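Long-range contact in long form salivary protein D7L1 (Aedes aegypti, PDB 3DXL), which binds and sequesters biogenic amines and leukotrienes of the host, dampening the host's response while the female mosquito feeds on blood: residues V42-L55 with N103-P115. Numbering follows the deposited sequence.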
loop_
_atom_site.group_PDB
_atom_site.type_symbol
_atom_site.label_atom_id
_atom_site.label_comp_id
_atom_site.label_asym_id
_atom_site.label_seq_id
_atom_site.Cartn_x
_atom_site.Cartn_y
_atom_site.Cartn_z
ATOM N N VAL A 42 -19.386 -1.346 -16.619
ATOM C CA VAL A 42 -19.998 -2.016 -15.475
ATOM C C VAL A 42 -20.225 -3.512 -15.712
ATOM O O VAL A 42 -20.358 -4.272 -14.760
ATOM C CB VAL A 42 -21.312 -1.323 -15.002
ATOM C CG1 VAL A 42 -21.035 0.122 -14.590
ATOM C CG2 VAL A 42 -22.422 -1.414 -16.060
ATOM N N ASP A 43 -20.251 -3.916 -16.984
ATOM C CA ASP A 43 -20.489 -5.310 -17.363
ATOM C C ASP A 43 -19.222 -6.162 -17.421
ATOM O O ASP A 43 -19.286 -7.368 -17.638
ATOM C CB ASP A 43 -21.197 -5.380 -18.725
ATOM C CG ASP A 43 -22.584 -4.759 -18.706
ATOM O OD1 ASP A 43 -23.200 -4.682 -17.624
ATOM O OD2 ASP A 43 -23.061 -4.372 -19.793
ATOM N N SER A 44 -18.076 -5.521 -17.218
ATOM C CA SER A 44 -16.784 -6.190 -17.302
ATOM C C SER A 44 -16.406 -6.826 -15.967
ATOM O O SER A 44 -16.403 -6.142 -14.944
ATOM C CB SER A 44 -15.712 -5.182 -17.719
ATOM O OG SER A 44 -14.415 -5.728 -17.561
ATOM N N PRO A 45 -16.074 -8.137 -15.970
ATOM C CA PRO A 45 -15.555 -8.766 -14.748
ATOM C C PRO A 45 -14.333 -8.031 -14.165
ATOM O O PRO A 45 -14.191 -7.976 -12.951
ATOM C CB PRO A 45 -15.195 -10.188 -15.204
ATOM C CG PRO A 45 -16.084 -10.425 -16.391
ATOM C CD PRO A 45 -16.192 -9.105 -17.081
ATOM N N ALA A 46 -13.490 -7.453 -15.016
ATOM C CA ALA A 46 -12.325 -6.719 -14.531
ATOM C C ALA A 46 -12.750 -5.510 -13.687
ATOM O O ALA A 46 -12.236 -5.298 -12.593
ATOM C CB ALA A 46 -11.459 -6.294 -15.688
ATOM N N THR A 47 -13.729 -4.749 -14.174
ATOM C CA THR A 47 -14.229 -3.592 -13.442
ATOM C C THR A 47 -14.865 -4.021 -12.131
ATOM O O THR A 47 -14.677 -3.391 -11.086
ATOM C CB THR A 47 -15.263 -2.840 -14.278
ATOM O OG1 THR A 47 -14.676 -2.490 -15.531
ATOM C CG2 THR A 47 -15.737 -1.579 -13.565
ATOM N N GLN A 48 -15.625 -5.103 -12.195
ATOM C CA GLN A 48 -16.322 -5.596 -11.019
ATOM C C GLN A 48 -15.346 -6.010 -9.922
ATOM O O GLN A 48 -15.524 -5.660 -8.755
ATOM C CB GLN A 48 -17.248 -6.745 -11.398
ATOM C CG GLN A 48 -18.357 -6.293 -12.337
ATOM C CD GLN A 48 -19.016 -7.422 -13.091
ATOM O OE1 GLN A 48 -18.815 -8.600 -12.795
ATOM N NE2 GLN A 48 -19.820 -7.058 -14.087
ATOM N N CYS A 49 -14.296 -6.738 -10.297
ATOM C CA CYS A 49 -13.323 -7.174 -9.302
ATOM C C CYS A 49 -12.437 -6.039 -8.819
ATOM O O CYS A 49 -12.043 -6.025 -7.657
ATOM C CB CYS A 49 -12.484 -8.343 -9.813
ATOM S SG CYS A 49 -13.403 -9.903 -9.858
ATOM N N PHE A 50 -12.136 -5.085 -9.698
ATOM C CA PHE A 50 -11.453 -3.857 -9.275
ATOM C C PHE A 50 -12.264 -3.154 -8.178
ATOM O O PHE A 50 -11.735 -2.785 -7.128
ATOM C CB PHE A 50 -11.248 -2.902 -10.458
ATOM C CG PHE A 50 -10.882 -1.497 -10.046
ATOM C CD1 PHE A 50 -9.674 -1.233 -9.405
ATOM C CD2 PHE A 50 -11.748 -0.426 -10.292
ATOM C CE1 PHE A 50 -9.346 0.056 -8.999
ATOM C CE2 PHE A 50 -11.413 0.869 -9.904
ATOM C CZ PHE A 50 -10.210 1.110 -9.252
ATOM N N GLY A 51 -13.556 -2.957 -8.428
ATOM C CA GLY A 51 -14.420 -2.281 -7.466
ATOM C C GLY A 51 -14.491 -3.033 -6.154
ATOM O O GLY A 51 -14.369 -2.440 -5.090
ATOM N N LYS A 52 -14.683 -4.349 -6.221
ATOM C CA LYS A 52 -14.711 -5.155 -5.004
ATOM C C LYS A 52 -13.395 -5.011 -4.235
ATOM O O LYS A 52 -13.396 -4.875 -3.016
ATOM C CB LYS A 52 -15.000 -6.632 -5.299
ATOM C CG LYS A 52 -15.020 -7.502 -4.042
ATOM C CD LYS A 52 -14.972 -8.998 -4.346
ATOM C CE LYS A 52 -14.440 -9.781 -3.138
ATOM N NZ LYS A 52 -14.472 -11.255 -3.321
ATOM N N CYS A 53 -12.274 -5.054 -4.954
ATOM C CA CYS A 53 -10.949 -4.911 -4.336
ATOM C C CYS A 53 -10.839 -3.625 -3.521
ATOM O O CYS A 53 -10.394 -3.641 -2.372
ATOM C CB CYS A 53 -9.868 -4.952 -5.420
ATOM S SG CYS A 53 -8.149 -4.768 -4.863
ATOM N N VAL A 54 -11.249 -2.510 -4.118
ATOM C CA VAL A 54 -11.168 -1.230 -3.437
ATOM C C VAL A 54 -12.079 -1.212 -2.209
ATOM O O VAL A 54 -11.696 -0.753 -1.135
ATOM C CB VAL A 54 -11.519 -0.064 -4.392
ATOM C CG1 VAL A 54 -11.612 1.262 -3.645
ATOM C CG2 VAL A 54 -10.509 0.038 -5.527
ATOM N N LEU A 55 -13.293 -1.728 -2.372
ATOM C CA LEU A 55 -14.250 -1.762 -1.269
ATOM C C LEU A 55 -13.770 -2.623 -0.099
ATOM O O LEU A 55 -13.992 -2.286 1.064
ATOM C CB LEU A 55 -15.615 -2.241 -1.771
ATOM C CG LEU A 55 -16.310 -1.270 -2.732
ATOM C CD1 LEU A 55 -17.433 -1.957 -3.490
ATOM C CD2 LEU A 55 -16.823 -0.017 -2.015
ATOM N N ASN A 103 -23.598 -11.040 -1.301
ATOM C CA ASN A 103 -22.655 -12.141 -1.508
ATOM C C ASN A 103 -21.243 -11.668 -1.847
ATOM O O ASN A 103 -21.069 -10.669 -2.543
ATOM C CB ASN A 103 -23.151 -13.075 -2.618
ATOM C CG ASN A 103 -24.442 -13.799 -2.255
ATOM O OD1 ASN A 103 -24.817 -13.891 -1.084
ATOM N ND2 ASN A 103 -25.124 -14.323 -3.270
ATOM N N ASN A 104 -20.254 -12.406 -1.348
ATOM C CA ASN A 104 -18.837 -12.095 -1.541
ATOM C C ASN A 104 -18.312 -12.606 -2.886
ATOM O O ASN A 104 -17.448 -13.487 -2.947
ATOM C CB ASN A 104 -18.017 -12.657 -0.367
ATOM C CG ASN A 104 -16.539 -12.307 -0.453
ATOM O OD1 ASN A 104 -16.166 -11.255 -0.971
ATOM N ND2 ASN A 104 -15.691 -13.195 0.056
ATOM N N ASP A 105 -18.877 -12.070 -3.961
ATOM C CA ASP A 105 -18.343 -12.241 -5.302
ATOM C C ASP A 105 -18.302 -10.874 -5.970
ATOM O O ASP A 105 -19.087 -9.984 -5.631
ATOM C CB ASP A 105 -19.150 -13.266 -6.118
ATOM C CG ASP A 105 -20.595 -12.852 -6.343
ATOM O OD1 ASP A 105 -21.464 -13.290 -5.552
ATOM O OD2 ASP A 105 -20.869 -12.115 -7.311
ATOM N N CYS A 106 -17.377 -10.706 -6.908
ATOM C CA CYS A 106 -17.142 -9.403 -7.520
ATOM C C CYS A 106 -18.408 -8.797 -8.104
ATOM O O CYS A 106 -18.714 -7.631 -7.866
ATOM C CB CYS A 106 -16.087 -9.502 -8.617
ATOM S SG CYS A 106 -14.450 -9.983 -8.076
ATOM N N ALA A 107 -19.129 -9.595 -8.883
ATOM C CA ALA A 107 -20.314 -9.109 -9.583
ATOM C C ALA A 107 -21.362 -8.550 -8.612
ATOM O O ALA A 107 -21.887 -7.451 -8.813
ATOM C CB ALA A 107 -20.914 -10.215 -10.456
ATOM N N ALA A 108 -21.626 -9.303 -7.549
ATOM C CA ALA A 108 -22.656 -8.932 -6.581
ATOM C C ALA A 108 -22.274 -7.684 -5.784
ATOM O O ALA A 108 -23.090 -6.768 -5.616
ATOM C CB ALA A 108 -22.966 -10.099 -5.656
ATOM N N VAL A 109 -21.032 -7.646 -5.304
ATOM C CA VAL A 109 -20.531 -6.504 -4.555
ATOM C C VAL A 109 -20.556 -5.251 -5.422
ATOM O O VAL A 109 -21.049 -4.195 -4.996
ATOM C CB VAL A 109 -19.105 -6.770 -4.009
ATOM C CG1 VAL A 109 -18.518 -5.515 -3.369
ATOM C CG2 VAL A 109 -19.137 -7.916 -3.007
ATOM N N PHE A 110 -20.044 -5.369 -6.645
ATOM C CA PHE A 110 -20.004 -4.228 -7.546
ATOM C C PHE A 110 -21.405 -3.708 -7.866
ATOM O O PHE A 110 -21.645 -2.505 -7.813
ATOM C CB PHE A 110 -19.256 -4.554 -8.836
ATOM C CG PHE A 110 -19.070 -3.368 -9.711
ATOM C CD1 PHE A 110 -17.956 -2.549 -9.566
ATOM C CD2 PHE A 110 -20.036 -3.027 -10.653
ATOM C CE1 PHE A 110 -17.793 -1.430 -10.361
ATOM C CE2 PHE A 110 -19.889 -1.909 -11.450
ATOM C CZ PHE A 110 -18.763 -1.107 -11.311
ATOM N N LYS A 111 -22.314 -4.618 -8.212
ATOM C CA LYS A 111 -23.664 -4.228 -8.603
ATOM C C LYS A 111 -24.375 -3.494 -7.461
ATOM O O LYS A 111 -25.062 -2.503 -7.695
ATOM C CB LYS A 111 -24.448 -5.459 -9.061
ATOM C CG LYS A 111 -25.891 -5.185 -9.461
ATOM C CD LYS A 111 -26.553 -6.440 -10.016
ATOM C CE LYS A 111 -28.055 -6.243 -10.227
ATOM N NZ LYS A 111 -28.798 -6.118 -8.940
ATOM N N ALA A 112 -24.190 -3.973 -6.234
ATOM C CA ALA A 112 -24.827 -3.365 -5.064
ATOM C C ALA A 112 -24.302 -1.965 -4.779
ATOM O O ALA A 112 -25.075 -1.055 -4.463
ATOM C CB ALA A 112 -24.653 -4.244 -3.843
ATOM N N TYR A 113 -22.986 -1.793 -4.892
ATOM C CA TYR A 113 -22.368 -0.517 -4.574
ATOM C C TYR A 113 -22.467 0.533 -5.684
ATOM O O TYR A 113 -22.458 1.722 -5.399
ATOM C CB TYR A 113 -20.897 -0.707 -4.137
ATOM C CG TYR A 113 -20.268 0.578 -3.647
ATOM C CD1 TYR A 113 -20.522 1.057 -2.357
ATOM C CD2 TYR A 113 -19.437 1.328 -4.474
ATOM C CE1 TYR A 113 -19.969 2.245 -1.910
ATOM C CE2 TYR A 113 -18.883 2.520 -4.037
ATOM C CZ TYR A 113 -19.151 2.974 -2.751
ATOM O OH TYR A 113 -18.607 4.161 -2.325
ATOM N N ASP A 114 -22.547 0.108 -6.945
ATOM C CA ASP A 114 -22.488 1.053 -8.067
ATOM C C ASP A 114 -23.490 2.235 -7.938
ATOM O O ASP A 114 -23.115 3.373 -8.175
ATOM C CB ASP A 114 -22.630 0.312 -9.405
ATOM C CG ASP A 114 -22.343 1.188 -10.606
ATOM O OD1 ASP A 114 -21.341 1.930 -10.619
ATOM O OD2 ASP A 114 -23.125 1.103 -11.570
ATOM N N PRO A 115 -24.762 1.975 -7.562
ATOM C CA PRO A 115 -25.677 3.124 -7.392
ATOM C C PRO A 115 -25.210 4.133 -6.339
ATOM O O PRO A 115 -25.414 5.345 -6.504
ATOM C CB PRO A 115 -26.993 2.467 -6.948
ATOM C CG PRO A 115 -26.914 1.083 -7.510
ATOM C CD PRO A 115 -25.455 0.701 -7.312
#
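C49 and C106 are joined by a disulfide (SG to SG 2.1 Å) where helices 45-55 and 106-115 cross at 75°. The axes approach to 7.9 Å there. One turn further along, F110 lies against the first helix. Having its CG opposite the backbone N (chi1 -174°) carries the ring across to G51, which, with no side chain, lets its CA lie near the ring plane at the edge. Q48 CA approaches F110 CD1 obliquely (3.8 Å), while its CB also meets C106 CB and its OE1 lies 3.5 Å from A107 CB. T47 CG2 packs 3.8 Å from F110 CZ, and V42 CG1 lies in the ring plane at its edge. Further along the first helix, L55 CD1 packs against V109 CG1, the two side chains running past each other in opposite directions; CD2 sits squarely over the Y113 face, 3.6 Å from its centroid, a CH-pi contact. K52 stretches its extended chain along C106, its methylenes serving as hydrophobic packing, and NZ donates to N104 OD1 (2.9 Å) from above the carbonyl plane.

Behind these contacts, a nearly straight bond from Q48 NE2 to V42 O (175°) fixes the amide. D105 OD2 caps the second helix at A108 N, Y113 OH bonds to Y92 OH, and C53-C16 ties the first helix to helix 6-20. One disulfide and apolar packing thus join two helices of this odorant-binding-protein fold, probably helping to place Y113 about 6 Å, side chain to side chain, from the leukotriene-binding W37.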